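Local coordinates for sulfate permease family protein (Vibrio cholerae O1 biovar El Tor, PDB 3MGL) that probably takes part in transmembrane transport as a member of the sulfate permease family, this fragment being its STAS domain, at the interface of chains A and B and the interface of chains A and C. Coordinates in Å, arbitrary orientation; residue numbers count along the deposited sequence, not the author numbering. Chains: chain A/B/C, Sulfate permease family protein.

Contact 1 joins chains A and B; contacts 2, 3 and 4 join chains A and C. The C-alpha centres of contacts 1 and 2 lie about 26 Å apart, and those of contacts 1 and 3 about 15 Å. Contacts 2 and 4 are neighbours, about 7 Å apart, and share A:Phe38, A:Val41 and C:Thr65. Contact 4 also shares A:Ala22 with contact 3, about 10 Å away. Contacts 2 to 4 therefore form one continuous surface. Helix 3-11 of chain A serves both contact 1 and contact 3. Chain A thus bridges two neighbours in the eight-copy assembly, which may not be the arrangement in the full-length transporter.

Contact 1: the interface of chains A and B. Residues chain A 4, 7-8, 114, 116-117; chain B 4, 7-8, 116.
B:Glu116 lies across the ring of A:Tyr7 and points its carboxylate at A:Glu116. The residues belong to two STAS domains that pair about a two-fold axis in the deposited assembly, which may not be the biological pairing. They come mostly from the N-terminal helix and the start of the C-terminal helix; A:Val114 and B:Glu4 lie in the loops just before them.

The side chain of B:Glu116 can be followed outward. Its CB approaches the near part of the ring, 3.7 Å from A:Tyr7 CG. Its CG sits over the face, toward the rim, 3.4 Å from A:Tyr7 CD2. This is a CH-pi contact. CD has passed beyond the rim on the CD2 side, and the carboxylate is turned only 12° from the ring plane. At the tip, OE1 and OE2 meet the carboxylate of A:Glu116 from the opposite direction. The two carboxylate planes are 74° apart. All their oxygen pairs are modelled very close, A:Glu116 OE1 and B:Glu116 OE1 at 2.4 Å, so the detail of this meeting is doubtful.

In the twin contact it is A:Glu116 CB, not CG, that makes the CH-pi contact, 3.8 Å from B:Tyr7 CG. In B:Tyr7, CG stands anti to the backbone N (chi1 -178°). A:Gly117 N lies over the same face, near the rim, 3.6 Å from B:Tyr7 CE1. A:Val114 CG1 touches B:Tyr7 CB at 4.1 Å. Nearby A:Glu8 and B:Glu8 would probably raise the pKa of the A:Glu116 and B:Glu116 carboxylates.

Contact 2: the interface of chains A and C. Residues chain A 24, 37-38, 40-41; chain C 32-33, 36, 65, 69.
Helix 32-44 of the STAS fold supplies residues from both chains here, and helix 64-79 of chain C adds two threonines. A:Phe38 and C:Phe32 touch near their rims, their side chains slanting across each other. A:Phe38 CD1 comes to 3.4 Å from C:Phe32 CE2, from above the plane of the C:Phe32 ring. Within chain A, the ring of A:Phe38 also lies face over face with that of A:Tyr24, which limits how it can turn. C:Thr65 brings its hydroxyl OG1 to 3.7 Å from A:Phe38 CE1.

A:Val41 uses both branches. CG2 meets C:Phe32 CB at 3.9 Å, and CG1 meets C:Thr69 OG1 at 3.7 Å. C:Thr69 OG1 donates a 2.6 Å hydrogen bond to C:Thr65 O, one turn back in the helix. C:Thr69 CG2 lies at the edge of the C:Phe32 ring.

Farther along, A:Thr37 CG2 lies 3.3 Å from C:Glu36 OE1 and also near C:Ala33. A:Arg40 bends at chi3 (-28°) and forms a long salt bridge, 3.6 Å from NE to C:Glu36 OE1. This oxygen lies at the guanidinium edge, in its plane, while the carboxylate itself is turned 78° away.

In the deposited assembly, perhaps not the biological one, helix 32-44 of chain A thus packs against the first turns of helices 32-44 and 64-79 of chain C.

Contact 3: the interface of chains A and C. Residues chain A 5, 17, 21-23; chain C 61-63.
C:Phe61 turns the face of its ring to A:Met5, a selenomethionine, and the two side chains cross at about a right angle. The terminal methyl CE of A:Met5 stands over that face, toward the rim, 3.5 Å from C:Phe61 CD2. It makes a CH-pi contact. A bend at chi3 (-73°) carries this methyl over the ring, while the selenium lies nearer the base, 3.9 Å from C:Phe61 CG.

A:Leu17 comes to the ring at a slant. Its CD1 branch reaches C:Phe61 CD1 at 3.6 Å, on the same face as the A:Met5 methyl but beyond the opposite rim. The far part of the ring approaches A:Val23, with C:Phe61 CZ 4.1 Å from A:Val23 CB.

C:Asp63 faces the backbone of strand 21-27. Its OD2 accepts a hydrogen bond of 3.0 Å from A:Val23 N, fairly straight at 157° at the hydrogen. The donor comes to the anti side of the carboxylate and lies 22° out of its plane. C:Asp63 CB sits 3.5 Å from A:Leu21 O, and its CG lies 3.5 Å from A:Ala22 CB. The carboxylate rests along the strand backbone.

C:Phe61 and C:Asp63 belong to the loop before helix 64-79, the conserved loop at the N-terminal end of this helix in STAS domains. Here that loop docks on strand 21-27 and helix 3-11 of chain A and helps hold the two copies together in the crystal.

Contact 4: the interface of chains A and C. Residues chain A 22, 38, 41-42, 45, 48-49; chain C 64-65.
C:Thr65 points its methyl CG2 into a group of apolar side chains on chain A. C:Ile64 directly follows the aspartate of the STAS-domain loop, and C:Thr65 comes next, in the first turn of helix 64-79. The chain A side combines the end of helix 32-44 with the loop that follows it, and A:Ala22 of strand 21-27 lies at the margin. This is the deposited assembly, which may not be the biological pairing.

The first kind of contact is methyl against selenium or methyl. C:Thr65 CG2 meets the selenium SE of A:Met42, a selenomethionine, at 3.8 Å. A:Met42 CE lies 4.0 Å from the same C:Thr65 CG2. The A:Met42 chain bends at chi2 (66°) and again at chi3 (100°), which brings its end back toward the threonine. A:Ile45 comes at a slant, with its terminal CD1 3.9 Å from C:Thr65 CG2. More distant are A:Val41 CG1, 4.3 Å from C:Thr65 CB, and A:Ala22 CB, 4.4 Å from C:Thr65 CG2. The threonine hydroxyl is turned to A:Phe38 instead.

The second kind is methyl against a proline ring. C:Ile64 uses its short branch: CG2 is 4.0 Å from A:Pro49 CB and 4.1 Å from A:Pro49 CD. The longer arm of C:Ile64 has CG1 opposite the backbone N (chi1 -161°), which leaves CG2 as the branch that faces the proline. The ring nitrogen, A:Pro49 N, is also 4.0 Å from C:Ile64 CG2.

Contact 1: the interface of chains A and B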
# COMPACT_ATOMS: atom_id res chain seq x y z
N GLU A 4 11.83 11.35 -13.01
CA GLU A 4 12.80 10.89 -14.00
C GLU A 4 12.43 11.44 -15.36
O GLU A 4 13.28 11.99 -16.10
CB GLU A 4 12.88 9.35 -14.01
CG GLU A 4 11.51 8.63 -13.83
CD GLU A 4 11.57 7.36 -12.98
OE1 GLU A 4 12.69 6.96 -12.55
OE2 GLU A 4 10.50 6.75 -12.72
N TYR A 7 12.85 15.34 -15.38
CA TYR A 7 14.22 15.81 -15.55
C TYR A 7 14.70 15.70 -16.99
O TYR A 7 15.31 16.62 -17.50
CB TYR A 7 15.18 15.07 -14.62
CG TYR A 7 16.60 15.55 -14.75
CD1 TYR A 7 16.99 16.79 -14.23
CD2 TYR A 7 17.56 14.77 -15.40
CE1 TYR A 7 18.30 17.24 -14.35
CE2 TYR A 7 18.88 15.20 -15.52
CZ TYR A 7 19.24 16.43 -15.00
OH TYR A 7 20.54 16.87 -15.13
N GLU A 8 14.42 14.57 -17.62
CA GLU A 8 14.83 14.37 -19.01
C GLU A 8 14.12 15.31 -19.98
O GLU A 8 14.74 15.82 -20.90
CB GLU A 8 14.64 12.92 -19.45
CG GLU A 8 15.79 12.02 -19.13
CD GLU A 8 17.15 12.59 -19.54
OE1 GLU A 8 17.29 13.18 -20.65
OE2 GLU A 8 18.09 12.44 -18.73
N VAL A 114 17.95 1.13 -18.06
CA VAL A 114 17.24 2.07 -17.20
C VAL A 114 16.30 2.97 -18.02
O VAL A 114 16.65 3.38 -19.12
CB VAL A 114 18.26 2.96 -16.38
CG1 VAL A 114 17.55 3.76 -15.39
CG2 VAL A 114 19.27 2.10 -15.65
N GLU A 116 15.53 6.06 -17.89
CA GLU A 116 16.05 7.38 -18.26
C GLU A 116 16.95 7.36 -19.49
O GLU A 116 16.89 8.29 -20.29
CB GLU A 116 16.75 8.05 -17.11
CG GLU A 116 16.33 9.47 -17.07
CD GLU A 116 16.86 10.20 -15.92
OE1 GLU A 116 16.81 9.64 -14.79
OE2 GLU A 116 17.32 11.35 -16.14
N GLY A 117 17.75 6.30 -19.63
CA GLY A 117 18.52 6.09 -20.87
C GLY A 117 17.60 5.94 -22.08
O GLY A 117 17.84 6.53 -23.14
N GLU B 4 16.62 9.02 -11.04
CA GLU B 4 17.13 7.74 -10.48
C GLU B 4 18.62 7.82 -10.23
O GLU B 4 19.40 8.39 -11.02
CB GLU B 4 16.80 6.55 -11.39
CG GLU B 4 17.59 5.27 -11.13
CD GLU B 4 17.22 4.57 -9.80
OE1 GLU B 4 18.12 4.47 -8.88
OE2 GLU B 4 16.05 4.11 -9.69
N TYR B 7 20.98 5.68 -12.91
CA TYR B 7 21.32 6.33 -14.16
C TYR B 7 22.41 7.39 -13.98
O TYR B 7 23.34 7.44 -14.77
CB TYR B 7 20.08 6.93 -14.84
CG TYR B 7 20.40 7.58 -16.16
CD1 TYR B 7 20.66 6.81 -17.30
CD2 TYR B 7 20.43 8.98 -16.29
CE1 TYR B 7 20.95 7.40 -18.51
CE2 TYR B 7 20.72 9.58 -17.52
CZ TYR B 7 20.98 8.78 -18.61
OH TYR B 7 21.26 9.37 -19.82
N GLU B 8 22.28 8.22 -12.95
CA GLU B 8 23.22 9.31 -12.72
C GLU B 8 24.57 8.80 -12.23
O GLU B 8 25.60 9.35 -12.57
CB GLU B 8 22.68 10.33 -11.73
CG GLU B 8 21.71 11.33 -12.32
CD GLU B 8 22.29 12.16 -13.47
OE1 GLU B 8 23.48 12.56 -13.40
OE2 GLU B 8 21.55 12.43 -14.44
N GLU B 116 17.19 14.26 -9.48
CA GLU B 116 18.24 14.04 -10.46
C GLU B 116 19.17 15.24 -10.72
O GLU B 116 20.39 15.06 -10.82
CB GLU B 116 17.62 13.58 -11.75
CG GLU B 116 18.63 13.08 -12.67
CD GLU B 116 18.14 11.94 -13.47
OE1 GLU B 116 16.92 11.64 -13.44
OE2 GLU B 116 19.00 11.33 -14.15

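Contact 2: the interface of chains A and C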
# COMPACT_ATOMS: atom_id res chain seq x y z
N TYR A 24 4.68 2.95 -21.92
CA TYR A 24 3.78 2.00 -21.32
C TYR A 24 4.52 1.08 -20.37
O TYR A 24 5.62 0.62 -20.66
CB TYR A 24 3.03 1.23 -22.40
CG TYR A 24 2.06 0.21 -21.84
CD1 TYR A 24 0.88 0.62 -21.19
CD2 TYR A 24 2.30 -1.15 -21.95
CE1 TYR A 24 -0.02 -0.31 -20.68
CE2 TYR A 24 1.39 -2.08 -21.44
CZ TYR A 24 0.25 -1.66 -20.80
OH TYR A 24 -0.63 -2.60 -20.29
N THR A 37 -5.34 -5.08 -23.66
CA THR A 37 -6.09 -3.84 -23.84
C THR A 37 -5.26 -2.78 -24.58
O THR A 37 -5.80 -2.04 -25.41
CB THR A 37 -6.64 -3.28 -22.51
OG1 THR A 37 -7.03 -4.35 -21.63
CG2 THR A 37 -7.88 -2.43 -22.78
N PHE A 38 -3.95 -2.72 -24.29
CA PHE A 38 -3.10 -1.70 -24.90
C PHE A 38 -2.83 -2.01 -26.36
O PHE A 38 -2.81 -1.11 -27.20
CB PHE A 38 -1.78 -1.54 -24.13
CG PHE A 38 -1.00 -0.33 -24.55
CD1 PHE A 38 -1.45 0.95 -24.24
CD2 PHE A 38 0.18 -0.46 -25.27
CE1 PHE A 38 -0.73 2.10 -24.64
CE2 PHE A 38 0.91 0.68 -25.67
CZ PHE A 38 0.44 1.96 -25.35
N ARG A 40 -5.01 -3.48 -28.08
CA ARG A 40 -6.30 -3.11 -28.68
C ARG A 40 -6.36 -1.61 -28.99
O ARG A 40 -6.69 -1.22 -30.10
CB ARG A 40 -7.46 -3.49 -27.76
CG ARG A 40 -8.74 -3.86 -28.49
CD ARG A 40 -10.02 -3.93 -27.61
NE ARG A 40 -9.81 -4.27 -26.19
CZ ARG A 40 -9.44 -5.47 -25.73
NH1 ARG A 40 -9.19 -6.48 -26.56
NH2 ARG A 40 -9.29 -5.65 -24.42
N VAL A 41 -6.01 -0.79 -28.02
CA VAL A 41 -5.97 0.66 -28.19
C VAL A 41 -5.03 1.07 -29.33
O VAL A 41 -5.41 1.86 -30.19
CB VAL A 41 -5.58 1.39 -26.88
CG1 VAL A 41 -5.26 2.87 -27.13
CG2 VAL A 41 -6.72 1.23 -25.84
N PHE C 32 -6.77 2.92 -19.71
CA PHE C 32 -7.51 2.48 -20.90
C PHE C 32 -8.60 1.46 -20.61
O PHE C 32 -9.73 1.64 -21.03
CB PHE C 32 -6.58 1.97 -22.02
CG PHE C 32 -5.28 2.73 -22.12
CD1 PHE C 32 -5.27 4.04 -22.60
CD2 PHE C 32 -4.09 2.15 -21.70
CE1 PHE C 32 -4.07 4.76 -22.69
CE2 PHE C 32 -2.90 2.86 -21.77
CZ PHE C 32 -2.88 4.17 -22.26
N ALA C 33 -8.26 0.40 -19.87
CA ALA C 33 -9.23 -0.67 -19.61
C ALA C 33 -10.43 -0.14 -18.82
O ALA C 33 -11.58 -0.45 -19.16
CB ALA C 33 -8.59 -1.84 -18.89
N GLU C 36 -12.65 2.14 -21.03
CA GLU C 36 -13.41 1.29 -21.93
C GLU C 36 -14.69 0.76 -21.28
O GLU C 36 -15.78 0.82 -21.88
CB GLU C 36 -12.53 0.13 -22.38
CG GLU C 36 -12.92 -0.46 -23.71
CD GLU C 36 -12.13 -1.72 -24.03
OE1 GLU C 36 -10.87 -1.69 -23.93
OE2 GLU C 36 -12.77 -2.74 -24.39
N THR C 65 -1.76 8.11 -27.02
CA THR C 65 -2.70 7.00 -26.87
C THR C 65 -3.76 7.31 -25.80
O THR C 65 -4.95 7.06 -26.01
CB THR C 65 -2.01 5.63 -26.55
OG1 THR C 65 -1.55 5.62 -25.20
CG2 THR C 65 -0.82 5.37 -27.50
N THR C 69 -7.78 8.16 -26.42
CA THR C 69 -8.67 7.37 -25.57
C THR C 69 -9.63 8.30 -24.81
O THR C 69 -10.84 8.02 -24.69
CB THR C 69 -7.84 6.48 -24.60
OG1 THR C 69 -7.03 5.55 -25.35
CG2 THR C 69 -8.72 5.69 -23.67

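Contact 3: the interface of chains A and C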
# COMPACT_ATOMS: atom_id res chain seq x y z
N MSE A 5 11.13 11.35 -15.68
CA MSE A 5 10.58 11.91 -16.91
C MSE A 5 10.68 13.43 -16.88
O MSE A 5 11.12 14.05 -17.84
CB MSE A 5 9.14 11.45 -17.09
CG MSE A 5 8.59 11.56 -18.48
SE MSE A 5 6.66 11.21 -18.52
CE MSE A 5 6.67 9.28 -18.23
N LEU A 17 5.49 15.30 -22.66
CA LEU A 17 5.92 14.28 -23.61
C LEU A 17 5.53 14.73 -25.01
O LEU A 17 4.38 15.13 -25.23
CB LEU A 17 5.19 12.95 -23.33
CG LEU A 17 5.74 11.94 -22.35
CD1 LEU A 17 4.83 10.69 -22.35
CD2 LEU A 17 7.17 11.55 -22.68
N LEU A 21 6.13 10.38 -28.89
CA LEU A 21 6.59 9.40 -27.91
C LEU A 21 5.49 8.92 -26.94
O LEU A 21 4.77 9.73 -26.35
CB LEU A 21 7.78 9.97 -27.12
CG LEU A 21 8.36 9.06 -26.02
CD1 LEU A 21 9.06 7.82 -26.65
CD2 LEU A 21 9.32 9.85 -25.14
N ALA A 22 5.39 7.61 -26.79
CA ALA A 22 4.49 7.00 -25.83
C ALA A 22 5.26 6.09 -24.87
O ALA A 22 6.34 5.56 -25.20
CB ALA A 22 3.39 6.24 -26.54
N VAL A 23 4.73 5.95 -23.66
CA VAL A 23 5.36 5.17 -22.61
C VAL A 23 4.32 4.23 -22.03
O VAL A 23 3.20 4.64 -21.69
CB VAL A 23 5.93 6.09 -21.49
CG1 VAL A 23 6.57 5.26 -20.38
CG2 VAL A 23 6.95 7.07 -22.05
N PHE C 61 1.01 11.58 -16.45
CA PHE C 61 1.37 12.07 -17.78
C PHE C 61 0.35 11.48 -18.75
O PHE C 61 -0.44 10.60 -18.37
CB PHE C 61 2.79 11.64 -18.16
CG PHE C 61 2.94 10.16 -18.36
CD1 PHE C 61 2.70 9.58 -19.62
CD2 PHE C 61 3.30 9.33 -17.30
CE1 PHE C 61 2.82 8.20 -19.81
CE2 PHE C 61 3.42 7.95 -17.47
CZ PHE C 61 3.17 7.37 -18.74
N MSE C 62 0.36 11.97 -19.99
CA MSE C 62 -0.51 11.46 -21.05
C MSE C 62 0.25 11.44 -22.36
O MSE C 62 0.86 12.43 -22.77
CB MSE C 62 -1.76 12.35 -21.23
CG MSE C 62 -2.77 12.28 -20.07
SE MSE C 62 -4.60 12.73 -20.62
CE MSE C 62 -4.92 11.26 -21.74
N ASP C 63 0.23 10.31 -23.03
CA ASP C 63 0.75 10.34 -24.38
C ASP C 63 -0.43 10.35 -25.34
O ASP C 63 -1.59 10.35 -24.91
CB ASP C 63 1.75 9.20 -24.66
CG ASP C 63 1.17 7.82 -24.38
OD1 ASP C 63 0.00 7.57 -24.73
OD2 ASP C 63 1.90 6.98 -23.81

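Contact 4: the interface of chains A and C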
# COMPACT_ATOMS: atom_id res chain seq x y z
N ALA A 22 5.39 7.61 -26.79
CA ALA A 22 4.49 7.00 -25.83
C ALA A 22 5.26 6.09 -24.87
O ALA A 22 6.34 5.56 -25.20
CB ALA A 22 3.39 6.24 -26.54
N PHE A 38 -3.95 -2.72 -24.29
CA PHE A 38 -3.10 -1.70 -24.90
C PHE A 38 -2.83 -2.01 -26.36
O PHE A 38 -2.81 -1.11 -27.20
CB PHE A 38 -1.78 -1.54 -24.13
CG PHE A 38 -1.00 -0.33 -24.55
CD1 PHE A 38 -1.45 0.95 -24.24
CD2 PHE A 38 0.18 -0.46 -25.27
CE1 PHE A 38 -0.73 2.10 -24.64
CE2 PHE A 38 0.91 0.68 -25.67
CZ PHE A 38 0.44 1.96 -25.35
N VAL A 41 -6.01 -0.79 -28.02
CA VAL A 41 -5.97 0.66 -28.19
C VAL A 41 -5.03 1.07 -29.33
O VAL A 41 -5.41 1.86 -30.19
CB VAL A 41 -5.58 1.39 -26.88
CG1 VAL A 41 -5.26 2.87 -27.13
CG2 VAL A 41 -6.72 1.23 -25.84
N MSE A 42 -3.83 0.51 -29.34
CA MSE A 42 -2.86 0.85 -30.37
C MSE A 42 -3.37 0.52 -31.78
O MSE A 42 -3.12 1.26 -32.72
CB MSE A 42 -1.51 0.18 -30.10
CG MSE A 42 -0.38 0.90 -30.77
SE MSE A 42 -0.09 2.69 -30.05
CE MSE A 42 1.40 2.33 -28.88
N ILE A 45 -6.83 3.38 -32.20
CA ILE A 45 -6.56 4.81 -32.37
C ILE A 45 -6.10 5.13 -33.79
O ILE A 45 -5.44 4.31 -34.45
CB ILE A 45 -5.50 5.34 -31.36
CG1 ILE A 45 -4.22 4.50 -31.45
CG2 ILE A 45 -6.10 5.39 -29.95
CD1 ILE A 45 -3.00 5.03 -30.67
N THR A 48 -0.80 6.96 -34.32
CA THR A 48 0.14 6.21 -33.50
C THR A 48 1.44 6.97 -33.23
O THR A 48 1.84 7.82 -34.03
CB THR A 48 0.45 4.82 -34.13
OG1 THR A 48 0.72 4.97 -35.52
CG2 THR A 48 -0.75 3.89 -33.97
N PRO A 49 2.10 6.69 -32.10
CA PRO A 49 3.35 7.37 -31.83
C PRO A 49 4.46 6.79 -32.71
O PRO A 49 4.33 5.68 -33.20
CB PRO A 49 3.61 7.03 -30.35
CG PRO A 49 3.00 5.69 -30.19
CD PRO A 49 1.80 5.66 -31.08
N ILE C 64 -0.11 10.36 -26.63
CA ILE C 64 -1.10 10.37 -27.69
C ILE C 64 -2.14 9.25 -27.59
O ILE C 64 -3.28 9.42 -28.02
CB ILE C 64 -0.41 10.41 -29.10
CG1 ILE C 64 -1.39 10.90 -30.18
CG2 ILE C 64 0.26 9.06 -29.49
CD1 ILE C 64 -0.71 11.17 -31.54
N THR C 65 -1.76 8.11 -27.02
CA THR C 65 -2.70 7.00 -26.87
C THR C 65 -3.76 7.31 -25.80
O THR C 65 -4.95 7.06 -26.01
CB THR C 65 -2.01 5.63 -26.55
OG1 THR C 65 -1.55 5.62 -25.20
CG2 THR C 65 -0.82 5.37 -27.50